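Local coordinates for protein D-hydantoinase (PDB 1NFG) that probably catalyses the zinc-dependent, stereospecific hydrolysis of the cyclic amide bond in D-hydantoin derivatives, working as a dimer or tetramer with a TIM-barrel fold, at residues 58-63 / 71-76; 78-83 / 338-343. All blocks are in the same frame, centred on the assembly; numbering follows the deposited sequence.

Contact 1. Residues 58-63 / 71-76. With ZN (zinc ion), chain E.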
loop_
_atom_site.group_PDB
_atom_site.type_symbol
_atom_site.label_atom_id
_atom_site.label_comp_id
_atom_site.label_asym_id
_atom_site.label_seq_id
_atom_site.Cartn_x
_atom_site.Cartn_y
_atom_site.Cartn_z
ATOM N N THR A 58 -11.769 -26.495 15.252
ATOM C CA THR A 58 -12.642 -26.780 16.385
ATOM C C THR A 58 -11.883 -27.081 17.669
ATOM O O THR A 58 -10.729 -27.520 17.651
ATOM C CB THR A 58 -13.567 -27.995 16.118
ATOM O OG1 THR A 58 -12.769 -29.148 15.812
ATOM C CG2 THR A 58 -14.507 -27.711 14.974
ATOM N N HIS A 59 -12.559 -26.830 18.784
ATOM C CA HIS A 59 -12.037 -27.094 20.120
ATOM C C HIS A 59 -13.198 -27.809 20.794
ATOM O O HIS A 59 -13.776 -27.337 21.773
ATOM C CB HIS A 59 -11.711 -25.785 20.834
ATOM C CG HIS A 59 -10.678 -24.960 20.130
ATOM N ND1 HIS A 59 -9.403 -25.420 19.880
ATOM C CD2 HIS A 59 -10.733 -23.708 19.617
ATOM C CE1 HIS A 59 -8.717 -24.487 19.245
ATOM N NE2 HIS A 59 -9.501 -23.439 19.072
ATOM N N VAL A 60 -13.538 -28.951 20.208
ATOM C CA VAL A 60 -14.632 -29.807 20.637
ATOM C C VAL A 60 -14.682 -30.133 22.137
ATOM O O VAL A 60 -15.746 -30.061 22.754
ATOM C CB VAL A 60 -14.596 -31.102 19.807
ATOM C CG1 VAL A 60 -15.581 -32.084 20.333
ATOM C CG2 VAL A 60 -14.916 -30.781 18.358
ATOM N N GLU A 61 -13.536 -30.490 22.715
ATOM C CA GLU A 61 -13.446 -30.819 24.138
ATOM C C GLU A 61 -12.212 -30.137 24.719
ATOM O O GLU A 61 -11.086 -30.408 24.305
ATOM C CB GLU A 61 -13.336 -32.330 24.326
ATOM C CG GLU A 61 -14.059 -32.853 25.549
ATOM C CD GLU A 61 -13.994 -34.360 25.644
ATOM O OE1 GLU A 61 -12.953 -34.880 26.085
ATOM O OE2 GLU A 61 -14.975 -35.030 25.263
ATOM N N THR A 62 -12.425 -29.266 25.694
ATOM C CA THR A 62 -11.325 -28.520 26.285
ATOM C C THR A 62 -11.408 -28.352 27.793
ATOM O O THR A 62 -12.484 -28.459 28.386
ATOM C CB THR A 62 -11.245 -27.118 25.623
ATOM O OG1 THR A 62 -10.472 -27.209 24.423
ATOM C CG2 THR A 62 -10.627 -26.089 26.553
ATOM N N VAL A 63 -10.253 -28.095 28.402
ATOM C CA VAL A 63 -10.148 -27.856 29.840
ATOM C C VAL A 63 -9.345 -26.562 30.046
ATOM O O VAL A 63 -8.128 -26.537 29.841
ATOM C CB VAL A 63 -9.434 -29.026 30.568
ATOM C CG1 VAL A 63 -9.289 -28.702 32.048
ATOM C CG2 VAL A 63 -10.224 -30.314 30.390
ATOM N N ASP A 71 -19.250 -28.823 26.005
ATOM C CA ASP A 71 -19.302 -29.864 24.990
ATOM C C ASP A 71 -18.161 -30.845 25.132
ATOM O O ASP A 71 -17.098 -30.512 25.652
ATOM C CB ASP A 71 -19.242 -29.274 23.572
ATOM C CG ASP A 71 -20.608 -28.974 23.002
ATOM O OD1 ASP A 71 -21.574 -29.685 23.352
ATOM O OD2 ASP A 71 -20.714 -28.036 22.188
ATOM N N THR A 72 -18.399 -32.061 24.657
ATOM C CA THR A 72 -17.401 -33.120 24.668
ATOM C C THR A 72 -17.258 -33.525 23.212
ATOM O O THR A 72 -17.995 -33.042 22.357
ATOM C CB THR A 72 -17.870 -34.349 25.474
ATOM O OG1 THR A 72 -19.088 -34.856 24.912
ATOM C CG2 THR A 72 -18.095 -33.976 26.930
ATOM N N PHE A 73 -16.318 -34.410 22.925
ATOM C CA PHE A 73 -16.128 -34.862 21.561
ATOM C C PHE A 73 -17.427 -35.468 21.017
ATOM O O PHE A 73 -17.703 -35.396 19.822
ATOM C CB PHE A 73 -15.005 -35.887 21.520
ATOM C CG PHE A 73 -13.968 -35.601 20.486
ATOM C CD1 PHE A 73 -14.208 -35.879 19.145
ATOM C CD2 PHE A 73 -12.742 -35.057 20.850
ATOM C CE1 PHE A 73 -13.232 -35.621 18.177
ATOM C CE2 PHE A 73 -11.763 -34.795 19.898
ATOM C CZ PHE A 73 -12.005 -35.078 18.560
ATOM N N ALA A 74 -18.229 -36.049 21.906
ATOM C CA ALA A 74 -19.488 -36.674 21.517
ATOM C C ALA A 74 -20.614 -35.677 21.262
ATOM O O ALA A 74 -21.286 -35.750 20.238
ATOM C CB ALA A 74 -19.915 -37.668 22.575
ATOM N N THR A 75 -20.835 -34.758 22.197
ATOM C CA THR A 75 -21.896 -33.767 22.045
ATOM C C THR A 75 -21.651 -32.813 20.883
ATOM O O THR A 75 -22.592 -32.371 20.227
ATOM C CB THR A 75 -22.063 -32.910 23.316
ATOM O OG1 THR A 75 -20.795 -32.349 23.684
ATOM C CG2 THR A 75 -22.607 -33.740 24.453
ATOM N N ALA A 76 -20.389 -32.487 20.631
ATOM C CA ALA A 76 -20.061 -31.566 19.548
ATOM C C ALA A 76 -20.231 -32.203 18.173
ATOM O O ALA A 76 -20.911 -31.639 17.311
ATOM C CB ALA A 76 -18.631 -31.042 19.714
HETATM ZN ZN ZN E . -9.035 -21.373 18.102
#
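Next to the zinc site of the barrel, Val60 and Glu61, which directly follow the zinc ligand His59, rest on the first turn of helix 73-82. The polar link is Glu61 OE2, which accepts Phe73 N at 2.8 Å. The bond is nearly straight, 162° at the hydrogen, and its donor comes from above the carboxylate plane, 36° out of it. Glu61 is extended beyond CG, and its side chain crosses that of Thr72 obliquely, with Glu61 CG 3.5 Å from Thr72 CA. Val60 supplies the apolar half. Its CG1 is anti to the backbone N and lies over one face of the Phe73 ring in a CH-pi contact, 4.2 Å from the centroid and offset toward the rim, while CG2 lies 4.0 Å from Ala76 CB. Met110 and Ala111 of helix 100-111 also pack on Phe73.

The helix start is a capping box: Thr72 OG1 accepts Thr75 N at 3.2 Å, and Thr72 N donates to Thr75 OG1 at 2.6 Å. Thr72 OG1 takes a second, weak bond from Ala74 N. The Phe73 N-H, in the first turn, is met separately by the Glu61 carboxylate, whose negative charge probably suits the helix N-terminus. His59 is the second histidine of the His-X-His motif at the end of strand 48-58; its NE2 binds a zinc ion at 2.3 Å, with His57, Asp313 and the carboxylated Lys148 completing the site. Val60 N donates to Asp90 OD1 on the neighbouring strand, and Asp71 OD2 is held by His314 NE2 and Asn408 ND2.

Contact 2. Residues 78-83 / 338-343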
loop_
_atom_site.group_PDB
_atom_site.type_symbol
_atom_site.label_atom_id
_atom_site.label_comp_id
_atom_site.label_asym_id
_atom_site.label_seq_id
_atom_site.Cartn_x
_atom_site.Cartn_y
_atom_site.Cartn_z
ATOM N N VAL A 78 -22.023 -34.551 17.275
ATOM C CA VAL A 78 -23.417 -34.797 16.952
ATOM C C VAL A 78 -24.010 -33.510 16.395
ATOM O O VAL A 78 -24.742 -33.535 15.402
ATOM C CB VAL A 78 -24.228 -35.262 18.196
ATOM C CG1 VAL A 78 -25.735 -35.210 17.912
ATOM C CG2 VAL A 78 -23.829 -36.687 18.558
ATOM N N ALA A 79 -23.688 -32.386 17.033
ATOM C CA ALA A 79 -24.181 -31.088 16.584
ATOM C C ALA A 79 -23.613 -30.807 15.192
ATOM O O ALA A 79 -24.312 -30.312 14.304
ATOM C CB ALA A 79 -23.757 -30.000 17.557
ATOM N N ALA A 80 -22.343 -31.144 15.004
ATOM C CA ALA A 80 -21.694 -30.937 13.722
ATOM C C ALA A 80 -22.485 -31.645 12.621
ATOM O O ALA A 80 -22.785 -31.054 11.580
ATOM C CB ALA A 80 -20.265 -31.464 13.768
ATOM N N ALA A 81 -22.826 -32.907 12.856
ATOM C CA ALA A 81 -23.568 -33.695 11.879
ATOM C C ALA A 81 -24.907 -33.054 11.562
ATOM O O ALA A 81 -25.286 -32.930 10.399
ATOM C CB ALA A 81 -23.783 -35.107 12.402
ATOM N N CYS A 82 -25.625 -32.649 12.601
ATOM C CA CYS A 82 -26.922 -32.026 12.412
ATOM C C CYS A 82 -26.783 -30.711 11.662
ATOM O O CYS A 82 -27.768 -30.173 11.153
ATOM C CB CYS A 82 -27.595 -31.785 13.764
ATOM S SG CYS A 82 -28.132 -33.300 14.598
ATOM N N GLY A 83 -25.557 -30.198 11.597
ATOM C CA GLY A 83 -25.311 -28.946 10.910
ATOM C C GLY A 83 -24.757 -29.138 9.513
ATOM O O GLY A 83 -24.422 -28.166 8.829
ATOM N N PRO A 338 -19.627 -20.864 20.633
ATOM C CA PRO A 338 -20.022 -22.046 19.866
ATOM C C PRO A 338 -20.486 -21.730 18.444
ATOM O O PRO A 338 -20.927 -20.617 18.156
ATOM C CB PRO A 338 -21.147 -22.623 20.711
ATOM C CG PRO A 338 -21.855 -21.377 21.162
ATOM C CD PRO A 338 -20.702 -20.458 21.559
ATOM N N GLY A 339 -20.394 -22.720 17.562
ATOM C CA GLY A 339 -20.833 -22.520 16.195
ATOM C C GLY A 339 -20.588 -23.658 15.219
ATOM O O GLY A 339 -20.886 -23.511 14.039
ATOM N N VAL A 340 -20.064 -24.789 15.681
ATOM C CA VAL A 340 -19.791 -25.898 14.767
ATOM C C VAL A 340 -21.038 -26.347 14.008
ATOM O O VAL A 340 -20.948 -26.779 12.857
ATOM C CB VAL A 340 -19.178 -27.126 15.505
ATOM C CG1 VAL A 340 -20.246 -27.852 16.310
ATOM C CG2 VAL A 340 -18.518 -28.060 14.501
ATOM N N GLU A 341 -22.201 -26.227 14.641
ATOM C CA GLU A 341 -23.442 -26.647 14.002
ATOM C C GLU A 341 -24.008 -25.625 13.024
ATOM O O GLU A 341 -24.469 -25.985 11.943
ATOM C CB GLU A 341 -24.515 -26.964 15.049
ATOM C CG GLU A 341 -25.680 -27.773 14.474
ATOM C CD GLU A 341 -26.752 -28.102 15.493
ATOM O OE1 GLU A 341 -26.408 -28.478 16.635
ATOM O OE2 GLU A 341 -27.948 -27.994 15.146
ATOM N N GLU A 342 -23.967 -24.355 13.407
ATOM C CA GLU A 342 -24.504 -23.286 12.579
ATOM C C GLU A 342 -23.642 -22.878 11.389
ATOM O O GLU A 342 -24.146 -22.262 10.447
ATOM C CB GLU A 342 -24.771 -22.048 13.440
ATOM C CG GLU A 342 -25.701 -22.293 14.616
ATOM C CD GLU A 342 -24.970 -22.667 15.898
ATOM O OE1 GLU A 342 -23.970 -23.416 15.837
ATOM O OE2 GLU A 342 -25.413 -22.218 16.977
ATOM N N ARG A 343 -22.360 -23.240 11.416
ATOM C CA ARG A 343 -21.438 -22.846 10.353
ATOM C C ARG A 343 -21.992 -22.843 8.929
ATOM O O ARG A 343 -22.080 -21.786 8.309
ATOM C CB ARG A 343 -20.153 -23.686 10.390
ATOM C CG ARG A 343 -19.078 -23.153 9.427
ATOM C CD ARG A 343 -17.783 -23.959 9.443
ATOM N NE ARG A 343 -17.995 -25.357 9.084
ATOM C CZ ARG A 343 -17.361 -25.982 8.099
ATOM N NH1 ARG A 343 -16.469 -25.330 7.366
ATOM N NH2 ARG A 343 -17.618 -27.260 7.844
HETATM O O HOH W 1 -22.170 -26.887 9.966
HETATM O O HOH W 2 -25.353 -25.615 9.365
#
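Glu341 lies against the last turns of helix 73-82, and its side chain can be followed along Ala79. CG is anti to the backbone N (chi1 -164°) and the chain is extended beyond it. CB is 4.0 Å from Ala79 CB, CG passes the Ala79 carbonyl at a spacing too doubtful to interpret, and CD lies 4.1 Å from Ala79 CA. At the tip the carboxylate straddles two helix residues: OE1 turns to the methyl of Ala79, OE2 to Cys82 CB at 4.1 Å.

Val340 packs beside it on the same helix, with CG2 3.9 Å from Ala80 CB and CG1 4.3 Å from Ala79 CB; Ile88 of strand 85-93 touches both Val340 and Ala80. Where the helix ends, Gly83 CA approaches Glu341 O at 3.2 Å in a C-H...O contact, 134° at the hydrogen. Two waters span the backbones there, one between Gly83 O and Val340 O, the other 2.8 Å from both Gly83 O and Glu341 O.

This is where the loop leading into helix 343-352 is laid on the helix that follows the first zinc-binding strand of the barrel. Direct contact is methyl packing of Val340 on Ala79 and Ala80, the Glu341 side chain lying along the helix, and the C-H...O approach; carbonyls at the helix end meet through water, and both carboxylate oxygens are hydrogen-bonded outside the two segments, OE1 to His407 N.

In the fold
Both contacts use helix 73-82, contact 1 at its N-terminal turn and contact 2 at its C-terminal end, with centres about 12 Å apart. Along the chain they come in series: contact 1 closes a short local loop, while contact 2 spans 254 intervening residues. They touch one another where Val340 CG2 reaches Thr58 CG2 at 4.1 Å. The helix links parallel neighbours 48-58 and 85-93, a beta-alpha-beta unit of the TIM barrel. One end of it is thus joined to the loop carrying zinc ligand His59, the other to the loop before helix 343-352, bringing sequence-distant parts of the amidohydrolase domain together, with the Val340 side chain about 12 Å from a zinc ion.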